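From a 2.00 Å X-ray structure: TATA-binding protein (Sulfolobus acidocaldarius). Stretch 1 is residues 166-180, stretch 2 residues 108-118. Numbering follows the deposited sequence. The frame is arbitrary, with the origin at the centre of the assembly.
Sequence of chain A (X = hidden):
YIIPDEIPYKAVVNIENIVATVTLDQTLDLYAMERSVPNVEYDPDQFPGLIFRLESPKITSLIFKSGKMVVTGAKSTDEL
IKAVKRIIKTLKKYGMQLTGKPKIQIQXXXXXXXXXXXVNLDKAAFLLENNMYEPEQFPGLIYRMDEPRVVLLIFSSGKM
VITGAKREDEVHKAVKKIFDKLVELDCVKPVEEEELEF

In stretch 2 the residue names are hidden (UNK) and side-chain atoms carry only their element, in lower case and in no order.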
# COMPACT_ATOMS: atom_id res chain seq x y z
N LYS A 166 2.87 -1.51 14.83
CA LYS A 166 2.58 -2.42 15.90
C LYS A 166 2.38 -1.65 17.20
O LYS A 166 2.01 -2.23 18.22
CB LYS A 166 3.69 -3.46 16.06
CG LYS A 166 3.75 -4.45 14.92
CD LYS A 166 4.87 -5.46 15.14
CE LYS A 166 5.03 -6.37 13.93
NZ LYS A 166 6.03 -7.45 14.20
N ARG A 167 2.63 -0.34 17.17
CA ARG A 167 2.47 0.49 18.35
C ARG A 167 1.72 1.76 17.98
O ARG A 167 1.93 2.32 16.89
CB ARG A 167 3.82 0.90 18.92
CG ARG A 167 4.82 -0.19 19.14
CD ARG A 167 6.00 0.45 19.85
NE ARG A 167 5.52 1.06 21.09
CZ ARG A 167 6.23 1.90 21.85
NH1 ARG A 167 7.46 2.24 21.50
NH2 ARG A 167 5.68 2.40 22.95
N GLU A 168 0.87 2.25 18.87
CA GLU A 168 0.13 3.45 18.56
C GLU A 168 1.04 4.66 18.31
O GLU A 168 0.73 5.49 17.45
CB GLU A 168 -0.94 3.76 19.64
CG GLU A 168 -1.54 5.16 19.51
CD GLU A 168 -3.02 5.28 19.90
OE1 GLU A 168 -3.49 4.54 20.81
OE2 GLU A 168 -3.72 6.16 19.30
N ASP A 169 2.16 4.79 19.02
CA ASP A 169 2.99 5.96 18.76
C ASP A 169 3.61 5.93 17.36
O ASP A 169 3.87 6.98 16.78
CB ASP A 169 4.09 6.19 19.83
CG ASP A 169 5.02 4.99 20.04
OD1 ASP A 169 5.15 4.08 19.19
OD2 ASP A 169 5.66 4.97 21.10
N GLU A 170 3.83 4.74 16.81
CA GLU A 170 4.37 4.66 15.44
C GLU A 170 3.31 5.21 14.48
O GLU A 170 3.65 5.89 13.49
CB GLU A 170 4.67 3.21 15.05
CG GLU A 170 5.64 2.50 15.96
CD GLU A 170 5.90 1.08 15.50
OE1 GLU A 170 4.94 0.37 15.14
OE2 GLU A 170 7.08 0.68 15.50
N VAL A 171 2.04 4.89 14.73
CA VAL A 171 1.00 5.42 13.86
C VAL A 171 1.08 6.93 13.86
O VAL A 171 1.13 7.57 12.79
CB VAL A 171 -0.39 5.03 14.31
CG1 VAL A 171 -1.43 5.82 13.46
CG2 VAL A 171 -0.58 3.50 14.12
N HIS A 172 1.11 7.52 15.06
CA HIS A 172 1.17 8.97 15.15
C HIS A 172 2.44 9.55 14.57
O HIS A 172 2.42 10.65 14.02
CB HIS A 172 0.99 9.45 16.59
CG HIS A 172 -0.42 9.39 17.06
ND1 HIS A 172 -1.00 8.23 17.54
CD2 HIS A 172 -1.36 10.35 17.17
CE1 HIS A 172 -2.24 8.49 17.93
NE2 HIS A 172 -2.47 9.78 17.72
N LYS A 173 3.54 8.84 14.70
CA LYS A 173 4.77 9.35 14.13
C LYS A 173 4.69 9.40 12.60
O LYS A 173 5.11 10.37 11.95
CB LYS A 173 5.96 8.46 14.49
CG LYS A 173 7.24 8.91 13.78
CD LYS A 173 8.44 8.08 14.24
CE LYS A 173 9.72 8.47 13.47
NZ LYS A 173 10.84 7.62 13.98
N ALA A 174 4.16 8.34 12.01
CA ALA A 174 4.06 8.31 10.56
C ALA A 174 3.16 9.44 10.02
O ALA A 174 3.47 10.05 9.00
CB ALA A 174 3.54 6.94 10.11
N VAL A 175 2.05 9.71 10.70
CA VAL A 175 1.12 10.75 10.23
C VAL A 175 1.79 12.12 10.28
O VAL A 175 1.80 12.83 9.29
CB VAL A 175 -0.22 10.74 11.07
CG1 VAL A 175 -1.11 11.93 10.69
CG2 VAL A 175 -0.99 9.42 10.81
N LYS A 176 2.36 12.51 11.43
CA LYS A 176 3.05 13.79 11.53
C LYS A 176 4.19 13.88 10.51
O LYS A 176 4.45 14.94 9.96
CB LYS A 176 3.64 14.06 12.93
CG LYS A 176 4.39 15.42 12.97
CD LYS A 176 5.13 15.76 14.26
CE LYS A 176 6.03 17.05 14.10
NZ LYS A 176 5.29 18.20 13.51
N LYS A 177 4.89 12.77 10.28
CA LYS A 177 6.01 12.78 9.34
C LYS A 177 5.58 13.09 7.91
O LYS A 177 6.17 13.96 7.26
CB LYS A 177 6.74 11.43 9.38
CG LYS A 177 8.10 11.40 8.66
CD LYS A 177 8.85 10.10 9.07
CE LYS A 177 10.00 9.74 8.11
NZ LYS A 177 10.80 8.58 8.62
N ILE A 178 4.57 12.40 7.38
CA ILE A 178 4.18 12.65 6.02
C ILE A 178 3.55 14.01 5.91
O ILE A 178 3.67 14.68 4.88
CB ILE A 178 3.24 11.52 5.47
CG1 ILE A 178 3.12 11.62 3.95
CG2 ILE A 178 1.91 11.57 6.12
CD1 ILE A 178 4.39 11.32 3.22
N PHE A 179 2.87 14.45 6.97
CA PHE A 179 2.26 15.77 6.96
C PHE A 179 3.37 16.82 6.81
O PHE A 179 3.30 17.71 5.97
CB PHE A 179 1.52 16.05 8.29
CG PHE A 179 1.07 17.50 8.43
CD1 PHE A 179 -0.04 17.97 7.74
CD2 PHE A 179 1.77 18.39 9.26
CE1 PHE A 179 -0.47 19.33 7.87
CE2 PHE A 179 1.35 19.74 9.40
CZ PHE A 179 0.22 20.20 8.70
N ASP A 180 4.39 16.73 7.65
CA ASP A 180 5.50 17.67 7.60
C ASP A 180 6.20 17.63 6.25
O ASP A 180 6.57 18.66 5.71
CB ASP A 180 6.51 17.34 8.70
CG ASP A 180 5.99 17.69 10.07
OD1 ASP A 180 6.50 17.15 11.09
OD2 ASP A 180 5.06 18.52 10.13
N UNK A 108 -0.61 -6.11 14.05
CA UNK A 108 -0.79 -4.97 13.14
C UNK A 108 -1.86 -4.05 13.69
O UNK A 108 -2.77 -4.49 14.37
c UNK A 108 -1.25 -5.42 11.74
c UNK A 108 -1.36 -4.24 10.74
o UNK A 108 -2.29 -4.16 9.91
n UNK A 108 -0.41 -3.36 10.79
N UNK A 109 -1.72 -2.77 13.38
CA UNK A 109 -2.69 -1.78 13.79
C UNK A 109 -3.12 -1.09 12.50
O UNK A 109 -2.27 -0.72 11.70
c UNK A 109 -3.10 0.39 14.97
c UNK A 109 -1.04 -0.45 17.04
c UNK A 109 -2.07 -0.74 14.72
c UNK A 109 -1.67 -1.41 16.04
N UNK A 110 -4.42 -0.97 12.26
CA UNK A 110 -4.84 -0.26 11.06
C UNK A 110 -5.49 1.00 11.61
O UNK A 110 -6.35 0.93 12.49
c UNK A 110 -6.37 -0.10 9.04
c UNK A 110 -5.29 -2.36 9.67
c UNK A 110 -5.89 -1.03 10.22
N UNK A 111 -5.07 2.15 11.13
CA UNK A 111 -5.67 3.40 11.61
C UNK A 111 -6.01 4.27 10.45
O UNK A 111 -5.52 4.05 9.33
c UNK A 111 -4.68 4.20 12.50
N UNK A 112 -6.86 5.25 10.71
CA UNK A 112 -7.18 6.22 9.68
C UNK A 112 -6.73 7.57 10.27
O UNK A 112 -6.43 7.68 11.48
o UNK A 112 -9.44 6.57 10.51
c UNK A 112 -8.67 6.28 9.36
N UNK A 113 -6.62 8.57 9.40
CA UNK A 113 -6.28 9.90 9.83
C UNK A 113 -6.94 10.90 8.91
O UNK A 113 -7.27 10.59 7.76
c UNK A 113 -4.78 10.13 9.81
N UNK A 114 -7.13 12.09 9.45
CA UNK A 114 -7.67 13.21 8.70
C UNK A 114 -6.64 14.29 8.85
O UNK A 114 -6.46 14.82 9.96
c UNK A 114 -10.11 13.61 8.37
o UNK A 114 -10.54 12.49 8.02
c UNK A 114 -8.96 13.73 9.30
n UNK A 114 -10.64 14.77 7.94
N UNK A 115 -5.97 14.66 7.76
CA UNK A 115 -4.95 15.70 7.83
C UNK A 115 -5.60 17.08 7.85
O UNK A 115 -4.96 18.04 8.22
c UNK A 115 -2.32 14.46 5.24
c UNK A 115 -2.22 14.28 7.73
c UNK A 115 -4.00 15.64 6.64
c UNK A 115 -3.14 14.38 6.53
N UNK A 116 -6.86 17.16 7.43
CA UNK A 116 -7.58 18.45 7.43
C UNK A 116 -7.00 19.51 6.52
O UNK A 116 -7.01 20.71 6.82
c UNK A 116 -10.83 17.76 10.19
n UNK A 116 -10.01 16.93 10.81
c UNK A 116 -8.77 18.31 9.63
n UNK A 116 -10.10 18.60 9.47
c UNK A 116 -8.71 17.26 10.49
c UNK A 116 -7.71 19.00 8.85
N UNK A 117 -6.48 19.05 5.39
CA UNK A 117 -5.94 19.92 4.37
C UNK A 117 -6.16 19.12 3.11
O UNK A 117 -6.30 17.91 3.19
c UNK A 117 -4.40 20.11 4.49
c UNK A 117 -4.08 20.77 5.78
c UNK A 117 -3.68 18.72 4.35
N UNK A 118 -6.19 19.79 1.97
CA UNK A 118 -6.31 19.10 0.71
C UNK A 118 -4.88 18.74 0.28
O UNK A 118 -3.97 19.52 0.47
c UNK A 118 -6.97 20.02 -0.35
c UNK A 118 -8.49 20.01 -0.14
c UNK A 118 -9.27 20.93 -1.13
c UNK A 118 -6.61 19.58 -1.77

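Position 108 has four side-chain atoms: two carbons, the second carrying one oxygen and one nitrogen. Its CA-to-CB bond points away from stretch 1, and no side-chain atom comes within contact distance. The terminal amide makes it Asn-108.

Position 109 has four carbons, forked at the first, with one arm two carbons long. The end of the long arm lies 3.6 Å from C of Lys-166, so it packs against the backbone just before the helix. The short arm lies 4.1 Å from CG2 of Val-171. This is Ile-109; the two atoms are CD1 and CG2.

Position 110 has three carbons, one carrying the other two. It points away from the helix and touches nothing there. It is Val-110.

Position 111 has one carbon, 3.8 Å from CG1 of Val-171. It is Ala-111, and the atom is CB.

Position 112 has one carbon, then one oxygen. It points away, and its oxygen is hydrogen-bonded elsewhere in the structure. It is Ser-112.

Position 113 again has a single carbon, 4.0 Å from CG2 of Val-175. It is Ala-113.

Position 114 has two carbons, the second carrying one oxygen and one nitrogen. It points away from stretch 1 and makes no contact with it. It is Asn-114, the last residue of the strand.

Position 115 has four carbons, forked at the second. One branch end lies 3.9 Å from CG1 of Val-175 and 4.2 Å from CB of Phe-179. The fork makes it Leu-115, and that end is CD2.

Position 116 has one carbon, then a five-membered ring of three carbons and two nitrogens. It points sideways and does not reach stretch 1. It is His-116.

Position 117 has three carbons, one carrying the other two. One branch lies 4.4 Å from CE1 of Phe-179, at the ring edge. It is Val-117, and the atom is CG1.

Position 118 has four carbons, forked at the first, with one arm two carbons long. It is out of reach of the helix. It is Ile-118.

The side-chain contact is apolar, and no hydrogen bond crosses it. Strand alternation turns Ile-109, Ala-111 and Ala-113 toward the helix; Leu-115 and Val-117 continue the contact beyond the strand. Val-171, Val-175 and Phe-179 recur every four residues, close to one helical turn, so they line one side of the helix. The axes cross at -42° and approach to 9.5 Å. The single CB atoms of Ala-111 and Ala-113 meet valine methyls, while larger side chains fill the space at both ends.

Stretch 2, residues 108-118: NIVASANLHVI
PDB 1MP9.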